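Local coordinates for protein DNA polymerase III subunit beta (Helicobacter pylori 26695, PDB 4S3I) that tethers DNA polymerases and other proteins to DNA as a sliding ring and so confers processivity on replication, at residues F135-F140 with E215-K220; V127-N132 with M161-K166; K142-I147 with R204-I209; S171-G174 with R179-Y182. All coordinates share one frame; numbering follows the deposited sequence.

Overall arrangement
All four contacts lie in the central domain, with helix 135-143 common to two of them. Contacts 1 and 3 both use that helix: its start meets strand 217-221, its end region meets helix 203-212, and their centres are about 13 Å apart. Contact 2, its centre about 10 Å from that of contact 1, packs strand 127-131 against strand 158-164 of a different sheet. Strand 158-164 neighbours strand 169-175, half of the hairpin of contact 4, whose centre is about 11 Å from that of contact 3. Along the chain, contact 4 is nested within contact 3, and contact 3 within contact 1, while contact 2 crosses both outer loops. Two helices and two sheets share one apolar core within the DNA-encircling ring.

Contact 1 of 4, residues F135-F140 with E215-K220; sequences FLVDAF and ENFSFK
Phe217 reaches from the first residue of strand 217-221 to Leu136 and Val137 near the start of helix 135-143, and its ring makes the close side-chain contacts. Its CB leaves the strand pointing neither at the helix nor away from it. The first torsion, 57°, sets CG between the backbone N and the carbonyl carbon, and the far end of the ring then swings in toward the helix. CG and the two CD atoms are still too distant to touch it. One step further on, CE1 meets Val137 CG1 at 4.0 Å, while CE2 lies 4.1 Å from Leu136 CD2. CZ, at the tip, is wedged between the two methyls, 4.0 Å from Val137 CG1 and 4.2 Å from Leu136 CD2. The leucine methyl sits at the ring edge, close to its plane, and that side chain runs at about a right angle to the phenylalanine; the valine methyl comes in obliquely.

This is helix-on-sheet packing of the kind repeated through every domain of beta-type sliding rings, where helices line the inside and sheets form the outer wall. Phe217 enters its strand through a G1 beta bulge: it and Asn216, which has left-handed backbone angles (56°/64°), both face Val131 on the neighbouring strand. Val131 also packs on both Phe217 and Leu136, closing the cluster from the sheet side. Within the helix, Leu136 O lies 3.4 Å above the plane of the Phe140 ring, offset toward its rim, while Phe140 itself turns toward Leu206 and Ile209 of helix 203-212.

Contact 2 of 4, residues V127-N132 with M161-K166; sequences VSIEVN and MQFDQK
Gln162 N bonds to Ser171 O, fixing strand 158-164 to the next strand of its sheet just beside Phe163, the residue that crosses to Val127 and Ile129. No hydrogen bond links 127-132 with 161-166 themselves; their meeting is apolar and buried. Val127 CG2 stands over one face of the Phe163 ring, 3.9 Å from the centroid and only 13° off the normal, a CH-pi contact centred on the ring. That methyl is anti to the backbone N (the torsion to CG1 is 60°), which directs it at the aromatic face.

The two strands belong to different sheets, 127-131 to the one with strand 217-221 and 161-164 to the one with strand 169-175, and they meet face to face as layers of the central domain. Ile129 meets the ring obliquely: its CG2 is 3.9 Å from Phe163 CE1, and its CD1 also comes within 4.1 Å of Phe163 CE1. Ile190 and Ile197 pack on the same phenylalanine from neighbouring strands. The backbone of Ile129 is hydrogen-bonded to that of Phe219, whose ring in turn reaches Phe163, with Phe219 CE1 packed against Phe163 CZ.

Contact 3 of 4, residues K142-I147 with R204-I209; sequences KIAPVI and RALLEI
Ala144 and Leu206 approach to 7.5 Å between CA atoms, where the chain leaving helix 135-143 tightens into a 3-10 segment at 144-146 and runs past helix 203-212. Ile147, the third participant, follows directly, and its N bonds back to Ala144 O at 3.0 Å. That turn brings the side chains of Ala144 and Ile147 round to the same partner.

Leu206 carries the contact from the helix side. With CG anti to its backbone N (chi1 -160°) and CD1 anti to CA (177°), the side chain stretches straight out from its helix and presents a forked end. CD2 touches Ala144 CB at 4.1 Å. CD1 spans the two residues opposite, meeting Ile147 CD1 methyl to methyl at 4.0 Å and Ala144 CB at 4.2 Å. The isoleucine crosses the leucine obliquely. All three residues are buried, and the contact between them is purely apolar.

The polar part of the turn is tended from just before 204-209: Lys203 NZ hydrogen-bonds to both Ala144 O and Ile147 O, tying the backbone of the turn to the start of helix 203-212. One turn earlier in helix 135-143, Phe140 CB packs on Leu206 CD2, while Ile159 of strand 158-164 lies against both Leu206 and Ile147. The two helices of the central domain thus pack together over that strand, with Phe235 of strand 233-238 on the far flank of helix 203-212, against Ala205 and Ile209.

Contact 4 of 4, residues S171-G174 with R179-Y182; sequences SVVG and RLSY
Gly174 and Ser181 face each other as an antiparallel hydrogen-bonded pair and grip each other twice: Gly174 N gives to Ser181 O at 2.9 Å, and Ser181 N gives back to Gly174 O, also at 2.9 Å. Both bonds are nearly straight, 165° and 162° at the hydrogen. The next pair, Val173 with Tyr182, is non-hydrogen-bonded and closes to 4.3 Å between CA atoms. Around it the carbonyls collect CA-H...O contacts as well: Tyr182 CA lies 3.2 Å from Val172 O, and Val173 CA 3.3 Å from Ser181 O.

Side chains add a lighter layer. Val173 splits its methyls, CG2 resting 4.0 Å from Tyr182 CB and CG1 4.2 Å from Leu180 CG. With CG between the backbone N and the carbonyl carbon, the Tyr182 ring then leads off from the opposite strand toward Tyr247, whose ring it meets at about 30° between planes. On the face of Ser181, Val146 CG1 packs against Ser181 OG, which is also hydrogen-bonded to Thr369.

Farther out, Arg179 is held by salt bridges to Glu329 and Asp176, and its carbonyl accepts from Thr175 OG1 near the turn. Backbone bonds carry the sheet on both flanks, Val173 with Leu160 on one and Leu180 with Leu370 on the other. The pair of strands is a beta hairpin set in a continuous antiparallel sheet, joined through strand 368-371 to the C-terminal domain; in bacterial rings of this family the partner-docking pocket lies at this seam between the central and C-terminal domains, as it probably does here.

Contact 1 of 4, residues F135-F140 with E215-K220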
loop_
_atom_site.group_PDB
_atom_site.type_symbol
_atom_site.label_atom_id
_atom_site.label_comp_id
_atom_site.label_asym_id
_atom_site.label_seq_id
_atom_site.Cartn_x
_atom_site.Cartn_y
_atom_site.Cartn_z
ATOM N N PHE A 135 -28.354 -2.349 6.840
ATOM C CA PHE A 135 -28.843 -1.879 5.532
ATOM C C PHE A 135 -28.387 -0.467 5.101
ATOM O O PHE A 135 -28.093 -0.240 3.926
ATOM C CB PHE A 135 -30.374 -2.006 5.426
ATOM C CG PHE A 135 -31.122 -1.278 6.502
ATOM C CD1 PHE A 135 -31.621 -1.965 7.594
ATOM C CD2 PHE A 135 -31.335 0.093 6.419
ATOM C CE1 PHE A 135 -32.315 -1.306 8.591
ATOM C CE2 PHE A 135 -32.024 0.764 7.416
ATOM C CZ PHE A 135 -32.516 0.058 8.506
ATOM N N LEU A 136 -28.327 0.479 6.034
ATOM C CA LEU A 136 -27.961 1.843 5.657
ATOM C C LEU A 136 -26.491 1.945 5.251
ATOM O O LEU A 136 -26.179 2.520 4.205
ATOM C CB LEU A 136 -28.308 2.842 6.767
ATOM C CG LEU A 136 -28.069 4.322 6.437
ATOM C CD1 LEU A 136 -28.871 4.744 5.209
ATOM C CD2 LEU A 136 -28.439 5.203 7.638
ATOM N N VAL A 137 -25.580 1.379 6.039
ATOM C CA VAL A 137 -24.170 1.478 5.652
ATOM C C VAL A 137 -23.874 0.595 4.435
ATOM O O VAL A 137 -22.914 0.831 3.696
ATOM C CB VAL A 137 -23.187 1.182 6.806
ATOM C CG1 VAL A 137 -23.575 1.973 8.063
ATOM C CG2 VAL A 137 -23.114 -0.325 7.103
ATOM N N ASP A 138 -24.693 -0.433 4.243
ATOM C CA ASP A 138 -24.577 -1.272 3.055
ATOM C C ASP A 138 -24.907 -0.423 1.829
ATOM O O ASP A 138 -24.184 -0.433 0.840
ATOM C CB ASP A 138 -25.527 -2.467 3.166
ATOM C CG ASP A 138 -25.315 -3.489 2.051
ATOM O OD1 ASP A 138 -24.150 -3.846 1.786
ATOM O OD2 ASP A 138 -26.309 -3.935 1.436
ATOM N N ALA A 139 -26.004 0.324 1.910
ATOM C CA ALA A 139 -26.375 1.249 0.849
ATOM C C ALA A 139 -25.270 2.281 0.615
ATOM O O ALA A 139 -24.919 2.574 -0.523
ATOM C CB ALA A 139 -27.714 1.943 1.185
ATOM N N PHE A 140 -24.735 2.845 1.696
ATOM C CA PHE A 140 -23.681 3.852 1.587
ATOM C C PHE A 140 -22.451 3.264 0.889
ATOM O O PHE A 140 -21.882 3.872 -0.017
ATOM C CB PHE A 140 -23.270 4.378 2.981
ATOM C CG PHE A 140 -24.253 5.332 3.598
ATOM C CD1 PHE A 140 -25.350 5.794 2.883
ATOM C CD2 PHE A 140 -24.061 5.790 4.899
ATOM C CE1 PHE A 140 -26.257 6.678 3.454
ATOM C CE2 PHE A 140 -24.962 6.679 5.480
ATOM C CZ PHE A 140 -26.058 7.124 4.755
ATOM N N GLU A 215 -24.088 -1.166 12.501
ATOM C CA GLU A 215 -25.487 -1.270 12.885
ATOM C C GLU A 215 -25.694 -0.799 14.321
ATOM O O GLU A 215 -24.726 -0.522 15.036
ATOM C CB GLU A 215 -25.993 -2.705 12.704
ATOM C CG GLU A 215 -25.219 -3.736 13.512
ATOM C CD GLU A 215 -25.711 -5.148 13.250
ATOM O OE1 GLU A 215 -26.624 -5.306 12.405
ATOM O OE2 GLU A 215 -25.190 -6.091 13.888
ATOM N N ASN A 216 -26.957 -0.723 14.731
ATOM C CA ASN A 216 -27.329 -0.256 16.063
ATOM C C ASN A 216 -26.763 1.133 16.357
ATOM O O ASN A 216 -25.908 1.309 17.234
ATOM C CB ASN A 216 -26.959 -1.285 17.143
ATOM C CG ASN A 216 -27.775 -2.572 17.027
ATOM O OD1 ASN A 216 -28.938 -2.548 16.619
ATOM N ND2 ASN A 216 -27.162 -3.700 17.380
ATOM N N PHE A 217 -27.233 2.106 15.581
ATOM C CA PHE A 217 -26.933 3.514 15.819
ATOM C C PHE A 217 -28.174 4.326 15.496
ATOM O O PHE A 217 -29.099 3.830 14.852
ATOM C CB PHE A 217 -25.740 4.000 14.987
ATOM C CG PHE A 217 -25.905 3.813 13.493
ATOM C CD1 PHE A 217 -25.431 2.664 12.872
ATOM C CD2 PHE A 217 -26.520 4.792 12.707
ATOM C CE1 PHE A 217 -25.575 2.485 11.498
ATOM C CE2 PHE A 217 -26.665 4.619 11.328
ATOM C CZ PHE A 217 -26.188 3.463 10.722
ATOM N N SER A 218 -28.211 5.569 15.955
ATOM C CA SER A 218 -29.304 6.453 15.588
ATOM C C SER A 218 -28.800 7.426 14.534
ATOM O O SER A 218 -27.602 7.715 14.473
ATOM C CB SER A 218 -29.792 7.224 16.804
ATOM O OG SER A 218 -28.764 8.044 17.294
ATOM N N PHE A 219 -29.706 7.919 13.702
ATOM C CA PHE A 219 -29.394 8.973 12.755
ATOM C C PHE A 219 -30.426 10.056 12.958
ATOM O O PHE A 219 -31.634 9.781 12.913
ATOM C CB PHE A 219 -29.453 8.457 11.307
ATOM C CG PHE A 219 -29.349 9.555 10.260
ATOM C CD1 PHE A 219 -30.457 10.336 9.921
ATOM C CD2 PHE A 219 -28.146 9.794 9.607
ATOM C CE1 PHE A 219 -30.351 11.344 8.961
ATOM C CE2 PHE A 219 -28.038 10.796 8.644
ATOM C CZ PHE A 219 -29.138 11.566 8.319
ATOM N N LYS A 220 -29.963 11.284 13.178
ATOM C CA LYS A 220 -30.868 12.416 13.340
ATOM C C LYS A 220 -30.396 13.618 12.547
ATOM O O LYS A 220 -29.198 13.815 12.357
ATOM C CB LYS A 220 -30.992 12.820 14.813
ATOM C CG LYS A 220 -31.501 11.742 15.741
ATOM C CD LYS A 220 -30.914 11.934 17.133
ATOM C CE LYS A 220 -31.529 10.986 18.145
ATOM N NZ LYS A 220 -32.934 11.361 18.463
#

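Contact 2 of 4, residues V127-N132 with M161-K166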
loop_
_atom_site.group_PDB
_atom_site.type_symbol
_atom_site.label_atom_id
_atom_site.label_comp_id
_atom_site.label_asym_id
_atom_site.label_seq_id
_atom_site.Cartn_x
_atom_site.Cartn_y
_atom_site.Cartn_z
ATOM N N VAL A 127 -35.906 15.028 11.945
ATOM C CA VAL A 127 -36.098 13.660 11.503
ATOM C C VAL A 127 -35.131 12.760 12.241
ATOM O O VAL A 127 -33.994 13.150 12.527
ATOM C CB VAL A 127 -35.925 13.519 9.972
ATOM C CG1 VAL A 127 -34.529 13.951 9.553
ATOM C CG2 VAL A 127 -36.191 12.082 9.519
ATOM N N SER A 128 -35.590 11.566 12.586
ATOM C CA SER A 128 -34.715 10.627 13.258
ATOM C C SER A 128 -35.113 9.211 12.900
ATOM O O SER A 128 -36.297 8.913 12.714
ATOM C CB SER A 128 -34.778 10.808 14.769
ATOM O OG SER A 128 -35.913 10.163 15.300
ATOM N N ILE A 129 -34.108 8.350 12.791
ATOM C CA ILE A 129 -34.321 6.922 12.663
ATOM C C ILE A 129 -33.362 6.150 13.567
ATOM O O ILE A 129 -32.283 6.641 13.930
ATOM C CB ILE A 129 -34.148 6.448 11.212
ATOM C CG1 ILE A 129 -32.795 6.894 10.657
ATOM C CG2 ILE A 129 -35.274 6.969 10.332
ATOM C CD1 ILE A 129 -32.420 6.156 9.369
ATOM N N GLU A 130 -33.785 4.947 13.935
ATOM C CA GLU A 130 -32.954 4.015 14.669
ATOM C C GLU A 130 -32.610 2.937 13.662
ATOM O O GLU A 130 -33.500 2.403 12.999
ATOM C CB GLU A 130 -33.734 3.419 15.849
ATOM C CG GLU A 130 -33.132 3.703 17.230
ATOM C CD GLU A 130 -33.281 5.159 17.676
ATOM O OE1 GLU A 130 -33.802 5.980 16.890
ATOM O OE2 GLU A 130 -32.878 5.485 18.817
ATOM N N VAL A 131 -31.324 2.639 13.514
ATOM C CA VAL A 131 -30.880 1.693 12.505
ATOM C C VAL A 131 -30.351 0.458 13.208
ATOM O O VAL A 131 -29.271 0.492 13.782
ATOM C CB VAL A 131 -29.785 2.321 11.627
ATOM C CG1 VAL A 131 -29.268 1.311 10.598
ATOM C CG2 VAL A 131 -30.317 3.553 10.929
ATOM N N ASN A 132 -31.111 -0.634 13.185
ATOM C CA ASN A 132 -30.672 -1.818 13.915
ATOM C C ASN A 132 -30.204 -2.971 13.022
ATOM O O ASN A 132 -30.099 -4.113 13.469
ATOM C CB ASN A 132 -31.746 -2.278 14.909
ATOM C CG ASN A 132 -31.882 -1.334 16.102
ATOM O OD1 ASN A 132 -32.981 -0.884 16.427
ATOM N ND2 ASN A 132 -30.760 -1.026 16.751
ATOM N N MET A 161 -30.216 11.275 1.076
ATOM C CA MET A 161 -31.108 10.471 1.909
ATOM C C MET A 161 -32.473 11.125 1.887
ATOM O O MET A 161 -32.658 12.219 2.434
ATOM C CB MET A 161 -30.592 10.367 3.347
ATOM C CG MET A 161 -29.271 9.615 3.470
ATOM S SD MET A 161 -28.605 9.709 5.138
ATOM C CE MET A 161 -29.686 8.554 6.007
ATOM N N GLN A 162 -33.426 10.466 1.239
ATOM C CA GLN A 162 -34.773 11.008 1.118
ATOM C C GLN A 162 -35.730 10.231 2.014
ATOM O O GLN A 162 -35.920 9.020 1.831
ATOM C CB GLN A 162 -35.241 10.934 -0.334
ATOM C CG GLN A 162 -36.500 11.733 -0.649
ATOM C CD GLN A 162 -36.749 11.832 -2.151
ATOM O OE1 GLN A 162 -36.390 12.825 -2.790
ATOM N NE2 GLN A 162 -37.351 10.792 -2.722
ATOM N N PHE A 163 -36.315 10.924 2.988
ATOM C CA PHE A 163 -37.215 10.296 3.951
ATOM C C PHE A 163 -38.664 10.513 3.557
ATOM O O PHE A 163 -39.099 11.655 3.383
ATOM C CB PHE A 163 -37.002 10.885 5.350
ATOM C CG PHE A 163 -35.651 10.588 5.940
ATOM C CD1 PHE A 163 -35.451 9.447 6.707
ATOM C CD2 PHE A 163 -34.587 11.454 5.744
ATOM C CE1 PHE A 163 -34.207 9.167 7.265
ATOM C CE2 PHE A 163 -33.329 11.176 6.291
ATOM C CZ PHE A 163 -33.145 10.033 7.057
ATOM N N ASP A 164 -39.407 9.419 3.421
ATOM C CA ASP A 164 -40.863 9.489 3.264
ATOM C C ASP A 164 -41.512 8.934 4.530
ATOM O O ASP A 164 -41.627 7.711 4.689
ATOM C CB ASP A 164 -41.318 8.681 2.038
ATOM C CG ASP A 164 -42.815 8.813 1.758
ATOM O OD1 ASP A 164 -43.643 8.741 2.696
ATOM O OD2 ASP A 164 -43.165 8.988 0.575
ATOM N N GLN A 165 -41.939 9.827 5.420
ATOM C CA GLN A 165 -42.541 9.430 6.691
ATOM C C GLN A 165 -43.820 8.615 6.478
ATOM O O GLN A 165 -44.054 7.629 7.177
ATOM C CB GLN A 165 -42.802 10.661 7.577
ATOM C CG GLN A 165 -44.055 10.586 8.473
ATOM C CD GLN A 165 -43.822 9.828 9.772
ATOM O OE1 GLN A 165 -44.520 8.855 10.072
ATOM N NE2 GLN A 165 -42.848 10.282 10.557
ATOM N N LYS A 166 -44.630 9.016 5.502
ATOM C CA LYS A 166 -45.930 8.383 5.292
ATOM C C LYS A 166 -45.779 6.922 4.909
ATOM O O LYS A 166 -46.475 6.046 5.434
ATOM C CB LYS A 166 -46.724 9.103 4.200
ATOM C CG LYS A 166 -48.162 9.394 4.589
ATOM C CD LYS A 166 -48.239 10.653 5.450
ATOM C CE LYS A 166 -48.976 10.428 6.767
ATOM N NZ LYS A 166 -48.129 9.731 7.779
#

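Contact 3 of 4, residues K142-I147 with R204-I209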
loop_
_atom_site.group_PDB
_atom_site.type_symbol
_atom_site.label_atom_id
_atom_site.label_comp_id
_atom_site.label_asym_id
_atom_site.label_seq_id
_atom_site.Cartn_x
_atom_site.Cartn_y
_atom_site.Cartn_z
ATOM N N LYS A 142 -22.237 0.755 -1.077
ATOM C CA LYS A 142 -22.492 0.291 -2.437
ATOM C C LYS A 142 -22.592 1.455 -3.407
ATOM O O LYS A 142 -22.257 1.337 -4.582
ATOM C CB LYS A 142 -23.752 -0.581 -2.475
ATOM C CG LYS A 142 -23.508 -1.997 -1.996
ATOM C CD LYS A 142 -24.812 -2.805 -1.873
ATOM C CE LYS A 142 -24.526 -4.268 -1.505
ATOM N NZ LYS A 142 -25.787 -4.959 -1.098
ATOM N N ILE A 143 -23.022 2.595 -2.898
ATOM C CA ILE A 143 -23.295 3.745 -3.755
ATOM C C ILE A 143 -22.108 4.702 -3.831
ATOM O O ILE A 143 -21.914 5.401 -4.829
ATOM C CB ILE A 143 -24.575 4.458 -3.259
ATOM C CG1 ILE A 143 -25.776 3.535 -3.468
ATOM C CG2 ILE A 143 -24.812 5.804 -3.942
ATOM C CD1 ILE A 143 -27.107 4.135 -3.031
ATOM N N ALA A 144 -21.302 4.712 -2.772
ATOM C CA ALA A 144 -20.138 5.610 -2.679
ATOM C C ALA A 144 -19.289 5.740 -3.957
ATOM O O ALA A 144 -18.905 6.858 -4.321
ATOM C CB ALA A 144 -19.251 5.225 -1.490
ATOM N N PRO A 145 -18.983 4.608 -4.636
ATOM C CA PRO A 145 -18.075 4.741 -5.785
ATOM C C PRO A 145 -18.587 5.620 -6.917
ATOM O O PRO A 145 -17.780 6.061 -7.727
ATOM C CB PRO A 145 -17.937 3.303 -6.288
ATOM C CG PRO A 145 -18.191 2.454 -5.096
ATOM C CD PRO A 145 -19.227 3.188 -4.301
ATOM N N VAL A 146 -19.890 5.862 -7.004
ATOM C CA VAL A 146 -20.389 6.661 -8.121
ATOM C C VAL A 146 -20.293 8.150 -7.823
ATOM O O VAL A 146 -20.395 8.978 -8.728
ATOM C CB VAL A 146 -21.827 6.284 -8.528
ATOM C CG1 VAL A 146 -21.966 4.753 -8.641
ATOM C CG2 VAL A 146 -22.829 6.839 -7.532
ATOM N N ILE A 147 -20.088 8.484 -6.549
ATOM C CA ILE A 147 -20.150 9.885 -6.126
ATOM C C ILE A 147 -18.801 10.586 -6.243
ATOM O O ILE A 147 -17.797 10.108 -5.700
ATOM C CB ILE A 147 -20.682 9.999 -4.687
ATOM C CG1 ILE A 147 -22.116 9.489 -4.634
ATOM C CG2 ILE A 147 -20.636 11.438 -4.189
ATOM C CD1 ILE A 147 -22.651 9.304 -3.224
ATOM N N ARG A 204 -17.136 13.013 2.059
ATOM C CA ARG A 204 -16.176 12.813 3.142
ATOM C C ARG A 204 -16.868 12.216 4.356
ATOM O O ARG A 204 -16.371 11.259 4.961
ATOM C CB ARG A 204 -15.504 14.134 3.541
ATOM C CG ARG A 204 -14.500 13.956 4.680
ATOM C CD ARG A 204 -14.167 15.267 5.359
ATOM N NE ARG A 204 -13.264 15.079 6.494
ATOM C CZ ARG A 204 -12.712 16.075 7.178
ATOM N NH1 ARG A 204 -12.969 17.329 6.833
ATOM N NH2 ARG A 204 -11.901 15.819 8.200
ATOM N N ALA A 205 -18.027 12.782 4.696
ATOM C CA ALA A 205 -18.819 12.288 5.810
ATOM C C ALA A 205 -19.201 10.839 5.566
ATOM O O ALA A 205 -19.112 9.990 6.468
ATOM C CB ALA A 205 -20.075 13.149 5.999
ATOM N N LEU A 206 -19.641 10.559 4.341
ATOM C CA LEU A 206 -20.000 9.187 3.959
ATOM C C LEU A 206 -18.855 8.229 4.282
ATOM O O LEU A 206 -19.033 7.209 4.961
ATOM C CB LEU A 206 -20.360 9.134 2.468
ATOM C CG LEU A 206 -21.194 7.954 1.932
ATOM C CD1 LEU A 206 -21.493 8.146 0.456
ATOM C CD2 LEU A 206 -20.534 6.607 2.132
ATOM N N LEU A 207 -17.669 8.559 3.798
ATOM C CA LEU A 207 -16.524 7.680 3.996
ATOM C C LEU A 207 -16.157 7.538 5.473
ATOM O O LEU A 207 -15.844 6.441 5.934
ATOM C CB LEU A 207 -15.347 8.180 3.170
ATOM C CG LEU A 207 -15.618 8.131 1.662
ATOM C CD1 LEU A 207 -14.573 8.927 0.877
ATOM C CD2 LEU A 207 -15.666 6.675 1.186
ATOM N N GLU A 208 -16.227 8.634 6.228
ATOM C CA GLU A 208 -16.002 8.534 7.668
ATOM C C GLU A 208 -17.045 7.651 8.365
ATOM O O GLU A 208 -16.695 6.813 9.198
ATOM C CB GLU A 208 -15.934 9.929 8.321
ATOM C CG GLU A 208 -14.815 10.814 7.786
ATOM C CD GLU A 208 -13.457 10.107 7.734
ATOM O OE1 GLU A 208 -13.211 9.189 8.545
ATOM O OE2 GLU A 208 -12.624 10.484 6.875
ATOM N N ILE A 209 -18.319 7.840 8.022
ATOM C CA ILE A 209 -19.377 7.002 8.582
ATOM C C ILE A 209 -19.078 5.519 8.397
ATOM O O ILE A 209 -19.305 4.702 9.299
ATOM C CB ILE A 209 -20.748 7.337 7.962
ATOM C CG1 ILE A 209 -21.266 8.642 8.548
ATOM C CG2 ILE A 209 -21.772 6.226 8.238
ATOM C CD1 ILE A 209 -22.220 9.371 7.633
#

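Contact 4 of 4, residues S171-G174 with R179-Y182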
loop_
_atom_site.group_PDB
_atom_site.type_symbol
_atom_site.label_atom_id
_atom_site.label_comp_id
_atom_site.label_asym_id
_atom_site.label_seq_id
_atom_site.Cartn_x
_atom_site.Cartn_y
_atom_site.Cartn_z
ATOM N N SER A 171 -35.019 6.572 0.768
ATOM C CA SER A 171 -34.318 6.344 -0.489
ATOM C C SER A 171 -32.912 6.913 -0.395
ATOM O O SER A 171 -32.701 8.002 0.152
ATOM C CB SER A 171 -35.068 6.975 -1.662
ATOM O OG SER A 171 -36.397 6.503 -1.720
ATOM N N VAL A 172 -31.960 6.166 -0.939
ATOM C CA VAL A 172 -30.551 6.539 -0.900
ATOM C C VAL A 172 -30.065 6.554 -2.335
ATOM O O VAL A 172 -30.233 5.569 -3.061
ATOM C CB VAL A 172 -29.744 5.561 -0.033
ATOM C CG1 VAL A 172 -28.310 5.995 0.057
ATOM C CG2 VAL A 172 -30.341 5.458 1.374
ATOM N N VAL A 173 -29.502 7.688 -2.760
ATOM C CA VAL A 173 -29.160 7.923 -4.170
ATOM C C VAL A 173 -27.812 8.613 -4.314
ATOM O O VAL A 173 -27.520 9.583 -3.598
ATOM C CB VAL A 173 -30.204 8.830 -4.860
ATOM C CG1 VAL A 173 -29.954 8.897 -6.357
ATOM C CG2 VAL A 173 -31.626 8.346 -4.587
ATOM N N GLY A 174 -26.990 8.117 -5.238
ATOM C CA GLY A 174 -25.778 8.821 -5.624
ATOM C C GLY A 174 -25.745 8.925 -7.140
ATOM O O GLY A 174 -26.235 8.029 -7.831
ATOM N N ARG A 179 -23.917 8.058 -14.500
ATOM C CA ARG A 179 -24.563 6.910 -13.888
ATOM C C ARG A 179 -25.213 7.348 -12.591
ATOM O O ARG A 179 -24.879 8.400 -12.027
ATOM C CB ARG A 179 -23.548 5.808 -13.619
ATOM C CG ARG A 179 -22.277 6.341 -13.001
ATOM C CD ARG A 179 -21.299 5.258 -12.677
ATOM N NE ARG A 179 -20.044 5.820 -12.178
ATOM C CZ ARG A 179 -19.104 5.101 -11.582
ATOM N NH1 ARG A 179 -19.285 3.800 -11.421
ATOM N NH2 ARG A 179 -17.989 5.680 -11.156
ATOM N N LEU A 180 -26.152 6.539 -12.130
ATOM C CA LEU A 180 -26.963 6.888 -10.979
ATOM C C LEU A 180 -27.266 5.584 -10.285
ATOM O O LEU A 180 -27.727 4.629 -10.923
ATOM C CB LEU A 180 -28.245 7.577 -11.446
ATOM C CG LEU A 180 -29.284 7.964 -10.399
ATOM C CD1 LEU A 180 -29.835 9.344 -10.705
ATOM C CD2 LEU A 180 -30.400 6.940 -10.384
ATOM N N SER A 181 -26.961 5.522 -8.992
ATOM C CA SER A 181 -27.239 4.323 -8.213
ATOM C C SER A 181 -28.195 4.706 -7.113
ATOM O O SER A 181 -28.068 5.782 -6.503
ATOM C CB SER A 181 -25.968 3.724 -7.621
ATOM O OG SER A 181 -25.167 3.161 -8.635
ATOM N N TYR A 182 -29.160 3.831 -6.862
ATOM C CA TYR A 182 -30.193 4.131 -5.884
ATOM C C TYR A 182 -30.657 2.884 -5.168
ATOM O O TYR A 182 -30.435 1.760 -5.632
ATOM C CB TYR A 182 -31.388 4.813 -6.550
ATOM C CG TYR A 182 -32.122 3.925 -7.537
ATOM C CD1 TYR A 182 -31.752 3.897 -8.876
ATOM C CD2 TYR A 182 -33.188 3.123 -7.133
ATOM C CE1 TYR A 182 -32.414 3.096 -9.788
ATOM C CE2 TYR A 182 -33.854 2.316 -8.035
ATOM C CZ TYR A 182 -33.459 2.307 -9.363
ATOM O OH TYR A 182 -34.112 1.514 -10.277
#